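Local coordinates for protein D,D-dipeptidase/D,D-carboxypeptidase (Enterococcus faecalis, PDB 4MUQ) that probably hydrolyses D-Ala-D-Ala dipeptides and peptidoglycan-precursor termini as a zinc-dependent D,D-peptidase of vancomycin resistance, at residues A82-S87 / V100-H105; I114-N119 / P128-D133; V234-G239 / V246-R251. All blocks are in the same frame, centred on the assembly; numbering follows the deposited sequence.

Interaction 1: residues A82-S87 / V100-H105. With LY0 ((2R)-3-[(R)-[(1R)-1-aminoethyl](hydroxy)phosphoryl]-2-methylpropanoic acid), chain C; 2D8 ((2R)-3-[(R)-[(1S)-1-aminoethyl](hydroxy)phosphoryl]-2-methylpropanoic acid), chain D.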
loop_
_atom_site.group_PDB
_atom_site.type_symbol
_atom_site.label_atom_id
_atom_site.label_comp_id
_atom_site.label_asym_id
_atom_site.label_seq_id
_atom_site.Cartn_x
_atom_site.Cartn_y
_atom_site.Cartn_z
ATOM N N ALA A 82 12.267 2.689 17.526
ATOM C CA ALA A 82 13.690 2.345 17.634
ATOM C C ALA A 82 14.451 2.699 16.357
ATOM O O ALA A 82 15.580 3.198 16.420
ATOM C CB ALA A 82 13.861 0.861 17.967
ATOM N N ILE A 83 13.844 2.449 15.204
ATOM C CA ILE A 83 14.528 2.757 13.950
ATOM C C ILE A 83 14.718 4.262 13.836
ATOM O O ILE A 83 15.810 4.728 13.505
ATOM C CB ILE A 83 13.773 2.217 12.724
ATOM C CG1 ILE A 83 13.837 0.692 12.701
ATOM C CG2 ILE A 83 14.332 2.810 11.418
ATOM C CD1 ILE A 83 12.814 0.079 11.758
ATOM N N TYR A 84 13.666 5.019 14.130
ATOM C CA TYR A 84 13.724 6.475 14.020
ATOM C C TYR A 84 14.786 7.039 14.968
ATOM O O TYR A 84 15.664 7.804 14.556
ATOM C CB TYR A 84 12.339 7.086 14.284
ATOM C CG TYR A 84 12.247 8.545 13.918
ATOM C CD1 TYR A 84 11.736 8.934 12.690
ATOM C CD2 TYR A 84 12.659 9.539 14.803
ATOM C CE1 TYR A 84 11.648 10.274 12.336
ATOM C CE2 TYR A 84 12.594 10.880 14.453
ATOM C CZ TYR A 84 12.070 11.234 13.224
ATOM O OH TYR A 84 12.000 12.572 12.886
ATOM N N ASP A 85 14.709 6.655 16.242
ATOM C CA ASP A 85 15.654 7.174 17.226
ATOM C C ASP A 85 17.083 6.716 16.955
ATOM O O ASP A 85 18.027 7.472 17.148
ATOM C CB ASP A 85 15.223 6.823 18.647
ATOM C CG ASP A 85 13.999 7.583 19.078
ATOM O OD1 ASP A 85 13.779 8.706 18.576
ATOM O OD2 ASP A 85 13.240 7.051 19.914
ATOM N N GLY A 86 17.238 5.483 16.479
ATOM C CA GLY A 86 18.555 4.988 16.129
ATOM C C GLY A 86 19.149 5.756 14.964
ATOM O O GLY A 86 20.341 6.032 14.948
ATOM N N SER A 87 18.300 6.124 14.010
ATOM C CA SER A 87 18.757 6.884 12.861
ATOM C C SER A 87 19.118 8.319 13.252
ATOM O O SER A 87 20.048 8.896 12.698
ATOM C CB SER A 87 17.692 6.850 11.771
ATOM O OG SER A 87 18.146 7.501 10.592
ATOM N N VAL A 100 13.035 8.062 7.190
ATOM C CA VAL A 100 12.350 7.247 8.182
ATOM C C VAL A 100 11.037 7.933 8.546
ATOM O O VAL A 100 11.038 9.080 8.995
ATOM C CB VAL A 100 13.184 7.037 9.465
ATOM C CG1 VAL A 100 12.473 6.040 10.352
ATOM C CG2 VAL A 100 14.605 6.539 9.138
ATOM N N ALA A 101 9.909 7.244 8.372
ATOM C CA ALA A 101 8.645 7.822 8.790
ATOM C C ALA A 101 8.571 7.999 10.310
ATOM O O ALA A 101 9.140 7.213 11.066
ATOM C CB ALA A 101 7.481 6.962 8.313
ATOM N N LEU A 102 7.893 9.041 10.746
ATOM C CA LEU A 102 7.590 9.188 12.168
ATOM C C LEU A 102 6.834 7.957 12.680
ATOM O O LEU A 102 6.027 7.363 11.957
ATOM C CB LEU A 102 6.729 10.425 12.393
ATOM C CG LEU A 102 7.367 11.800 12.188
ATOM C CD1 LEU A 102 6.283 12.881 12.154
ATOM C CD2 LEU A 102 8.359 12.070 13.295
ATOM N N PRO A 103 7.077 7.572 13.937
ATOM C CA PRO A 103 6.254 6.529 14.534
ATOM C C PRO A 103 4.771 6.889 14.413
ATOM O O PRO A 103 4.381 8.042 14.649
ATOM C CB PRO A 103 6.709 6.541 15.995
ATOM C CG PRO A 103 8.130 6.961 15.910
ATOM C CD PRO A 103 8.161 8.009 14.832
ATOM N N ASN A 104 3.963 5.890 14.060
ATOM C CA ASN A 104 2.539 6.043 13.767
ATOM C C ASN A 104 2.244 6.753 12.454
ATOM O O ASN A 104 1.102 7.061 12.174
ATOM C CB ASN A 104 1.746 6.631 14.937
ATOM C CG ASN A 104 1.447 5.597 15.995
ATOM O OD1 ASN A 104 1.488 4.387 15.727
ATOM N ND2 ASN A 104 1.157 6.058 17.188
ATOM N N HIS A 105 3.274 6.976 11.647
ATOM C CA HIS A 105 3.079 7.534 10.303
ATOM C C HIS A 105 3.757 6.664 9.262
ATOM O O HIS A 105 3.969 7.105 8.121
ATOM C CB HIS A 105 3.638 8.963 10.218
ATOM C CG HIS A 105 2.971 9.925 11.148
ATOM N ND1 HIS A 105 2.045 10.852 10.723
ATOM C CD2 HIS A 105 3.072 10.084 12.490
ATOM C CE1 HIS A 105 1.624 11.558 11.758
ATOM N NE2 HIS A 105 2.232 11.109 12.844
HETATM P P LY0 C . 11.639 2.730 5.029
HETATM C C1 LY0 C . 13.252 2.913 7.097
HETATM N N1 LY0 C . 14.184 3.518 5.039
HETATM C C2 LY0 C . 13.347 2.551 5.628
HETATM C C4 LY0 C . 11.055 4.430 5.282
HETATM C C5 LY0 C . 9.565 4.564 5.358
HETATM C C6 LY0 C . 9.080 4.191 6.750
HETATM C C7 LY0 C . 9.193 5.989 4.987
HETATM O O31 LY0 C . 10.726 1.791 5.851
HETATM O O32 LY0 C . 11.550 2.242 3.547
HETATM O O61 LY0 C . 7.976 3.678 6.829
HETATM O O62 LY0 C . 9.781 4.444 7.715
HETATM C C4 2D8 D . 11.047 4.434 5.275
HETATM C C5 2D8 D . 9.560 4.565 5.356
HETATM C C6 2D8 D . 9.079 4.190 6.750
HETATM C C7 2D8 D . 9.191 5.991 4.987
HETATM N N1 2D8 D . 13.911 1.407 5.261
HETATM P P 2D8 D . 11.637 2.736 5.025
HETATM C C1 2D8 D . 13.278 2.907 7.075
HETATM C C2 2D8 D . 13.363 2.661 5.582
HETATM O O31 2D8 D . 10.741 1.795 5.863
HETATM O O32 2D8 D . 11.551 2.240 3.545
HETATM O O61 2D8 D . 7.976 3.677 6.830
HETATM O O62 2D8 D . 9.781 4.444 7.715
#
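No hydrogen bond crosses between Tyr84 and the chain from Val100 to Pro103; a single aromatic ring carries most of the contact and meets two backbone carbonyls with its C-H groups. Val100 O lies at the ring edge, near the ring plane, 3.6 Å from Tyr84 CE1, while Ala101 O approaches CD1 of the same ring obliquely at 3.5 Å. The ring stands here because Tyr84 CG is anti to its backbone N (chi1 -168°), which carries it from helix 77-91 toward the turn. Farther out, Leu102 runs beside the ring in the same direction, and its CD2 methyl touches Tyr84 OH at 3.7 Å. Pro103 CD adds a looser contact at CG, the base of the ring.

Val100, the first residue to leave helical geometry after helix 93-99, splits its two methyls between the helix residues. CG1 packs on Tyr84 CD1 and, 3.9 Å away, on Ile83 CG2, whereas CG2 reaches the side chain of Ser87, whose OG is hydrogen-bonded to Thr96 and Asn91. Ala101 O faces the Tyr84 ring, while its N-H donates to carboxylate oxygen O62 of the bound phosphinate analog, in both of its diastereomers LY0 and 2D8, over 2.9 Å in a fairly straight bond (162°). Gln80, from the same helix as Tyr84, bonds both the analog and Ala101 O, so one peptide segment is tied to helix and ligand together. This helix-backed loop forms part of the wall of the ligand pocket, on the side of the analog's carboxylate, in this hedgehog/DD-peptidase fold.

Interaction 2: residues I114-N119 / P128-D133. With ZN (zinc ion), chain B; LY0 ((2R)-3-[(R)-[(1R)-1-aminoethyl](hydroxy)phosphoryl]-2-methylpropanoic acid), chain C; 2D8 ((2R)-3-[(R)-[(1S)-1-aminoethyl](hydroxy)phosphoryl]-2-methylpropanoic acid), chain D.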
loop_
_atom_site.group_PDB
_atom_site.type_symbol
_atom_site.label_atom_id
_atom_site.label_comp_id
_atom_site.label_asym_id
_atom_site.label_seq_id
_atom_site.Cartn_x
_atom_site.Cartn_y
_atom_site.Cartn_z
ATOM N N ILE A 114 6.395 -3.372 2.144
ATOM C CA ILE A 114 7.564 -4.223 2.219
ATOM C C ILE A 114 8.762 -3.525 1.590
ATOM O O ILE A 114 8.648 -2.873 0.553
ATOM C CB ILE A 114 7.288 -5.604 1.581
ATOM C CG1 ILE A 114 8.459 -6.549 1.849
ATOM C CG2 ILE A 114 6.972 -5.488 0.093
ATOM C CD1 ILE A 114 8.050 -7.979 2.109
ATOM N N ASP A 115 9.914 -3.671 2.248
ATOM C CA ASP A 115 11.192 -3.256 1.689
ATOM C C ASP A 115 11.857 -4.494 1.118
ATOM O O ASP A 115 11.977 -5.512 1.808
ATOM C CB ASP A 115 12.069 -2.603 2.769
ATOM C CG ASP A 115 11.479 -1.300 3.300
ATOM O OD1 ASP A 115 10.702 -0.684 2.591
ATOM O OD2 ASP A 115 11.735 -0.859 4.439
ATOM N N LEU A 116 12.295 -4.404 -0.136
ATOM C CA LEU A 116 12.936 -5.511 -0.825
ATOM C C LEU A 116 14.387 -5.171 -1.172
ATOM O O LEU A 116 14.735 -4.000 -1.364
ATOM C CB LEU A 116 12.187 -5.826 -2.120
ATOM C CG LEU A 116 10.715 -6.191 -1.942
ATOM C CD1 LEU A 116 10.051 -6.313 -3.298
ATOM C CD2 LEU A 116 10.577 -7.496 -1.169
ATOM N N GLY A 117 15.228 -6.191 -1.260
ATOM C CA GLY A 117 16.610 -5.968 -1.635
ATOM C C GLY A 117 17.180 -7.094 -2.455
ATOM O O GLY A 117 16.670 -8.222 -2.449
ATOM N N LEU A 118 18.244 -6.772 -3.189
ATOM C CA LEU A 118 19.056 -7.765 -3.874
ATOM C C LEU A 118 19.628 -8.743 -2.859
ATOM O O LEU A 118 20.082 -8.337 -1.787
ATOM C CB LEU A 118 20.205 -7.078 -4.609
ATOM C CG LEU A 118 20.017 -6.833 -6.099
ATOM C CD1 LEU A 118 21.225 -6.129 -6.689
ATOM C CD2 LEU A 118 19.784 -8.151 -6.809
ATOM N N ASN A 119 19.598 -10.032 -3.179
ATOM C CA ASN A 119 20.164 -11.018 -2.271
ATOM C C ASN A 119 21.681 -10.975 -2.301
ATOM O O ASN A 119 22.314 -11.529 -3.198
ATOM C CB ASN A 119 19.667 -12.425 -2.600
ATOM C CG ASN A 119 20.036 -13.455 -1.530
ATOM O OD1 ASN A 119 21.115 -13.408 -0.942
ATOM N ND2 ASN A 119 19.134 -14.397 -1.287
ATOM N N PRO A 128 18.220 -0.569 1.531
ATOM C CA PRO A 128 18.653 -1.767 0.796
ATOM C C PRO A 128 18.761 -1.551 -0.708
ATOM O O PRO A 128 18.054 -0.704 -1.263
ATOM C CB PRO A 128 17.548 -2.786 1.100
ATOM C CG PRO A 128 16.359 -1.974 1.458
ATOM C CD PRO A 128 16.872 -0.726 2.112
ATOM N N ASP A 129 19.620 -2.334 -1.358
ATOM C CA ASP A 129 19.852 -2.215 -2.794
ATOM C C ASP A 129 18.739 -2.887 -3.599
ATOM O O ASP A 129 18.548 -4.101 -3.523
ATOM C CB ASP A 129 21.216 -2.813 -3.170
ATOM C CG ASP A 129 21.653 -2.448 -4.586
ATOM O OD1 ASP A 129 21.462 -1.278 -4.991
ATOM O OD2 ASP A 129 22.191 -3.330 -5.289
ATOM N N PHE A 130 18.019 -2.087 -4.379
ATOM C CA PHE A 130 16.958 -2.597 -5.249
ATOM C C PHE A 130 16.995 -1.781 -6.538
ATOM O O PHE A 130 16.187 -0.866 -6.729
ATOM C CB PHE A 130 15.594 -2.509 -4.559
ATOM C CG PHE A 130 14.584 -3.510 -5.066
ATOM C CD1 PHE A 130 14.760 -4.867 -4.827
ATOM C CD2 PHE A 130 13.466 -3.098 -5.773
ATOM C CE1 PHE A 130 13.831 -5.797 -5.293
ATOM C CE2 PHE A 130 12.541 -4.024 -6.241
ATOM C CZ PHE A 130 12.722 -5.367 -6.001
ATOM N N PRO A 131 17.952 -2.104 -7.414
ATOM C CA PRO A 131 18.232 -1.264 -8.585
ATOM C C PRO A 131 17.130 -1.268 -9.642
ATOM O O PRO A 131 16.155 -2.020 -9.570
ATOM C CB PRO A 131 19.545 -1.843 -9.145
ATOM C CG PRO A 131 19.644 -3.227 -8.600
ATOM C CD PRO A 131 18.919 -3.209 -7.270
ATOM N N TYR A 132 17.296 -0.383 -10.619
ATOM C CA TYR A 132 16.353 -0.245 -11.715
ATOM C C TYR A 132 16.860 -1.056 -12.906
ATOM O O TYR A 132 16.716 -0.651 -14.065
ATOM C CB TYR A 132 16.176 1.234 -12.079
ATOM C CG TYR A 132 15.441 2.032 -11.020
ATOM C CD1 TYR A 132 14.063 2.189 -11.076
ATOM C CD2 TYR A 132 16.126 2.611 -9.950
ATOM C CE1 TYR A 132 13.391 2.909 -10.127
ATOM C CE2 TYR A 132 15.456 3.337 -8.985
ATOM C CZ TYR A 132 14.075 3.469 -9.071
ATOM O OH TYR A 132 13.372 4.183 -8.135
ATOM N N ASP A 133 17.472 -2.197 -12.593
ATOM C CA ASP A 133 17.962 -3.153 -13.577
ATOM C C ASP A 133 17.652 -4.567 -13.135
ATOM O O ASP A 133 17.340 -4.806 -11.968
ATOM C CB ASP A 133 19.477 -3.044 -13.712
ATOM C CG ASP A 133 19.910 -1.695 -14.175
ATOM O OD1 ASP A 133 19.566 -1.354 -15.319
ATOM O OD2 ASP A 133 20.578 -0.984 -13.395
HETATM ZN ZN ZN B . 10.035 0.686 3.829
HETATM P P LY0 C . 11.639 2.730 5.029
HETATM C C1 LY0 C . 13.252 2.913 7.097
HETATM N N1 LY0 C . 14.184 3.518 5.039
HETATM C C2 LY0 C . 13.347 2.551 5.628
HETATM C C4 LY0 C . 11.055 4.430 5.282
HETATM C C5 LY0 C . 9.565 4.564 5.358
HETATM C C6 LY0 C . 9.080 4.191 6.750
HETATM C C7 LY0 C . 9.193 5.989 4.987
HETATM O O31 LY0 C . 10.726 1.791 5.851
HETATM O O32 LY0 C . 11.550 2.242 3.547
HETATM O O61 LY0 C . 7.976 3.678 6.829
HETATM O O62 LY0 C . 9.781 4.444 7.715
HETATM C C4 2D8 D . 11.047 4.434 5.275
HETATM C C5 2D8 D . 9.560 4.565 5.356
HETATM C C6 2D8 D . 9.079 4.190 6.750
HETATM C C7 2D8 D . 9.191 5.991 4.987
HETATM N N1 2D8 D . 13.911 1.407 5.261
HETATM P P 2D8 D . 11.637 2.736 5.025
HETATM C C1 2D8 D . 13.278 2.907 7.075
HETATM C C2 2D8 D . 13.363 2.661 5.582
HETATM O O31 2D8 D . 10.741 1.795 5.863
HETATM O O32 2D8 D . 11.551 2.240 3.545
HETATM O O61 2D8 D . 7.976 3.677 6.830
HETATM O O62 2D8 D . 9.781 4.444 7.715
HETATM O O HOH W 1 20.341 -5.572 -1.193
#
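Phe130 CG is anti to its backbone N (chi1 -155°), and Leu116 CG is anti to its own carbonyl carbon (chi1 -59°); with these torsions the two side chains lie side by side, pointing the same way. Leu116 belongs to strand 113-118 of the antiparallel sheet of the hedgehog/DD-peptidase fold, and Phe130 to the loop that returns from this strand toward helix 134-142. The contact is CH-pi: Leu116 CB sits over one face of the Phe130 ring, offset toward the rim, 4.0 Å from the centroid. Leu116 CD1 extends the overlap to CZ. Phe169 meets the ring as well, with the planes steeply inclined.

Beside this pair the backbones join once. Leu118 N donates to Asp129 O at 2.7 Å, nearly straight at hydrogen, and the same carbonyl is approached by Gly117 CA at 3.3 Å in a C-H...O contact. A water donates to Leu118 O and, over a longer distance, to Asp129 O. Leu116 O, by contrast, is buried against Pro128 CG and Phe130 CD1 and has no hydrogen-bonding partner in the model.

At the outer end, Leu118 CD1 packs at 3.8 Å on Pro131 CD, the two side chains crossing at about a right angle, and also touches Asp129 OD2, whose charge is paired with Lys120. At the inner end the strand delivers Asp115 to the zinc, which His108 and His168 also bind. Its carboxylate grips the metal unevenly, through OD1 at 2.0 Å and OD2 at 2.4 Å, and OD2 additionally accepts a hydrogen bond from N1 of the (1S)-aminoethyl diastereomer, 2D8, at 3.2 Å.

Interaction 3: residues V234-G239 / V246-R251. With PE3 (3,6,9,12,15,18,21,24,27,30,33,36,39-tridecaoxahentetracontane-1,41-diol), chain I.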
loop_
_atom_site.group_PDB
_atom_site.type_symbol
_atom_site.label_atom_id
_atom_site.label_comp_id
_atom_site.label_asym_id
_atom_site.label_seq_id
_atom_site.Cartn_x
_atom_site.Cartn_y
_atom_site.Cartn_z
ATOM N N VAL A 234 -18.741 -9.091 -6.714
ATOM C CA VAL A 234 -17.647 -9.147 -5.764
ATOM C C VAL A 234 -17.232 -7.700 -5.552
ATOM O O VAL A 234 -17.092 -6.951 -6.521
ATOM C CB VAL A 234 -16.470 -9.953 -6.331
ATOM C CG1 VAL A 234 -15.236 -9.773 -5.480
ATOM C CG2 VAL A 234 -16.837 -11.423 -6.426
ATOM N N TYR A 235 -17.066 -7.292 -4.297
ATOM C CA TYR A 235 -16.741 -5.901 -4.001
ATOM C C TYR A 235 -15.750 -5.763 -2.856
ATOM O O TYR A 235 -15.598 -6.673 -2.038
ATOM C CB TYR A 235 -18.006 -5.116 -3.660
ATOM C CG TYR A 235 -18.580 -5.437 -2.302
ATOM C CD1 TYR A 235 -18.291 -4.641 -1.198
ATOM C CD2 TYR A 235 -19.410 -6.536 -2.121
ATOM C CE1 TYR A 235 -18.815 -4.929 0.041
ATOM C CE2 TYR A 235 -19.939 -6.831 -0.887
ATOM C CZ TYR A 235 -19.636 -6.025 0.190
ATOM O OH TYR A 235 -20.166 -6.323 1.422
ATOM N N GLN A 236 -15.100 -4.606 -2.808
ATOM C CA GLN A 236 -14.213 -4.245 -1.711
ATOM C C GLN A 236 -14.536 -2.833 -1.272
ATOM O O GLN A 236 -14.956 -2.002 -2.084
ATOM C CB GLN A 236 -12.757 -4.258 -2.162
ATOM C CG GLN A 236 -12.207 -5.610 -2.549
ATOM C CD GLN A 236 -10.979 -5.477 -3.426
ATOM O OE1 GLN A 236 -11.076 -5.065 -4.583
ATOM N NE2 GLN A 236 -9.815 -5.808 -2.877
ATOM N N ILE A 237 -14.346 -2.569 0.014
ATOM C CA ILE A 237 -14.445 -1.221 0.550
ATOM C C ILE A 237 -13.226 -0.940 1.414
ATOM O O ILE A 237 -12.808 -1.788 2.208
ATOM C CB ILE A 237 -15.722 -1.036 1.401
ATOM C CG1 ILE A 237 -16.965 -1.365 0.574
ATOM C CG2 ILE A 237 -15.795 0.394 1.946
ATOM C CD1 ILE A 237 -18.264 -1.316 1.357
ATOM N N SER A 238 -12.642 0.241 1.250
ATOM C CA SER A 238 -11.545 0.659 2.119
ATOM C C SER A 238 -11.783 2.081 2.591
ATOM O O SER A 238 -12.338 2.896 1.858
ATOM C CB SER A 238 -10.215 0.626 1.359
ATOM O OG SER A 238 -9.159 1.098 2.189
ATOM N N GLY A 239 -11.343 2.396 3.800
ATOM C CA GLY A 239 -11.185 3.789 4.174
ATOM C C GLY A 239 -9.987 4.393 3.450
ATOM O O GLY A 239 -9.080 3.664 2.981
ATOM N N VAL A 246 -13.413 4.274 -0.284
ATOM C CA VAL A 246 -13.299 3.931 -1.690
ATOM C C VAL A 246 -13.917 2.553 -1.899
ATOM O O VAL A 246 -13.554 1.581 -1.218
ATOM C CB VAL A 246 -11.838 3.931 -2.149
ATOM C CG1 VAL A 246 -11.739 3.499 -3.608
ATOM C CG2 VAL A 246 -11.254 5.316 -1.972
ATOM N N VAL A 247 -14.852 2.479 -2.837
ATOM C CA VAL A 247 -15.589 1.258 -3.124
ATOM C C VAL A 247 -15.163 0.717 -4.484
ATOM O O VAL A 247 -15.138 1.463 -5.475
ATOM C CB VAL A 247 -17.117 1.523 -3.133
ATOM C CG1 VAL A 247 -17.883 0.243 -3.415
ATOM C CG2 VAL A 247 -17.544 2.142 -1.805
ATOM N N THR A 248 -14.843 -0.577 -4.530
ATOM C CA THR A 248 -14.421 -1.242 -5.756
ATOM C C THR A 248 -15.411 -2.353 -6.070
ATOM O O THR A 248 -15.613 -3.259 -5.262
ATOM C CB THR A 248 -12.987 -1.830 -5.613
ATOM O OG1 THR A 248 -12.080 -0.784 -5.249
ATOM C CG2 THR A 248 -12.525 -2.445 -6.919
ATOM N N ILE A 249 -16.044 -2.272 -7.239
ATOM C CA ILE A 249 -17.071 -3.226 -7.635
ATOM C C ILE A 249 -16.616 -3.985 -8.870
ATOM O O ILE A 249 -16.267 -3.377 -9.878
ATOM C CB ILE A 249 -18.390 -2.509 -7.987
ATOM C CG1 ILE A 249 -18.853 -1.602 -6.845
ATOM C CG2 ILE A 249 -19.462 -3.523 -8.376
ATOM C CD1 ILE A 249 -19.140 -2.336 -5.572
ATOM N N TRP A 250 -16.617 -5.311 -8.789
ATOM C CA TRP A 250 -16.231 -6.148 -9.908
ATOM C C TRP A 250 -17.508 -6.609 -10.612
ATOM O O TRP A 250 -18.360 -7.280 -10.020
ATOM C CB TRP A 250 -15.364 -7.319 -9.423
ATOM C CG TRP A 250 -14.133 -6.861 -8.646
ATOM C CD1 TRP A 250 -14.113 -6.159 -7.466
ATOM C CD2 TRP A 250 -12.759 -7.081 -8.997
ATOM N NE1 TRP A 250 -12.816 -5.928 -7.070
ATOM C CE2 TRP A 250 -11.967 -6.484 -7.991
ATOM C CE3 TRP A 250 -12.123 -7.729 -10.063
ATOM C CZ2 TRP A 250 -10.570 -6.513 -8.025
ATOM C CZ3 TRP A 250 -10.738 -7.757 -10.095
ATOM C CH2 TRP A 250 -9.977 -7.152 -9.083
ATOM N N ARG A 251 -17.649 -6.205 -11.872
ATOM C CA ARG A 251 -18.875 -6.436 -12.632
ATOM C C ARG A 251 -18.956 -7.849 -13.194
ATOM O O ARG A 251 -17.969 -8.578 -13.204
ATOM C CB ARG A 251 -18.996 -5.411 -13.761
ATOM C CG ARG A 251 -19.274 -3.997 -13.275
ATOM C CD ARG A 251 -20.561 -3.960 -12.469
ATOM N NE ARG A 251 -21.002 -2.598 -12.184
ATOM C CZ ARG A 251 -22.193 -2.299 -11.677
ATOM N NH1 ARG A 251 -23.054 -3.268 -11.403
ATOM N NH2 ARG A 251 -22.528 -1.035 -11.446
HETATM O O43 PE3 I . -11.958 -11.164 -7.028
HETATM C C42 PE3 I . -11.019 -10.125 -6.726
HETATM C C41 PE3 I . -10.847 -9.977 -5.209
HETATM O O40 PE3 I . -12.098 -9.644 -4.567
HETATM C C39 PE3 I . -11.890 -9.504 -3.142
HETATM C C38 PE3 I . -13.170 -9.150 -2.378
HETATM O O37 PE3 I . -14.180 -10.161 -2.535
HETATM O O HOH W 2 -12.103 -0.483 -2.451
#
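Gln236 and Trp250 slant across each other on one face of the strand pair, the amide plane turned 50° from the indole plane. Trp250 NE1 donates to Gln236 OE1 at 3.2 Å, and the bond is asymmetric in its geometry: the oxygen lies close to the indole plane, at the ring edge, whereas the nitrogen stands above the plane of the amide. Gln236 reaches this edge with CG anti to its carbonyl carbon (chi1 -66°) and the chain extended beyond CG. A polyethylene glycol fragment covers one face of the indole, with its C42 offset toward the rim, and continues past Gln236 CG to Val234. Ser238 and Val246 point to this same face farther along.

On the other face Tyr235 CB rests on Ile249 CD1 at 3.6 Å, and the Tyr235 ring receives Ile237 CG1 of its own strand at its edge. Ile237 and Val247 pair more loosely, while Ile229 touches Tyr235, Val247 and Ile249.

Gln236 and Thr248 form a hydrogen-bonded pair in the backbone, both bonds being 2.8 Å, and Ser238 and Val246 form another. One water bridges the strands, donating to Val246 O at 2.8 Å and weakly to Gln236 O; it also hydrogen-bonds Thr248 OG1, whose main partner is His176. With strand directions 169° apart, this is an antiparallel beta hairpin of strands 234-239 and 244-250, in which 234-239 is an outermost strand of a four-stranded antiparallel sheet away from the zinc site.

How the interactions relate
Interactions 1 and 2 lie in the same D-alanyl-D-alanine carboxypeptidase family region and meet at the phosphinate analog, although their nearest atoms stay about 7 Å apart and their centres 21 Å. They hold different parts of the ligand: interaction 1 binds its carboxylate through a backbone N-H, while interaction 2 supplies a zinc ligand beside the phosphinyl oxygens. The side chain of Ala101 lies about 8 Å from the zinc ion. The ligand spans the gap between the 100-105 loop and Asp115 on its strand. Interaction 3 is separate from both, on the opposite side of the chain's centre, with its centre 33 Å from that of interaction 1 and 31 Å from that of interaction 2.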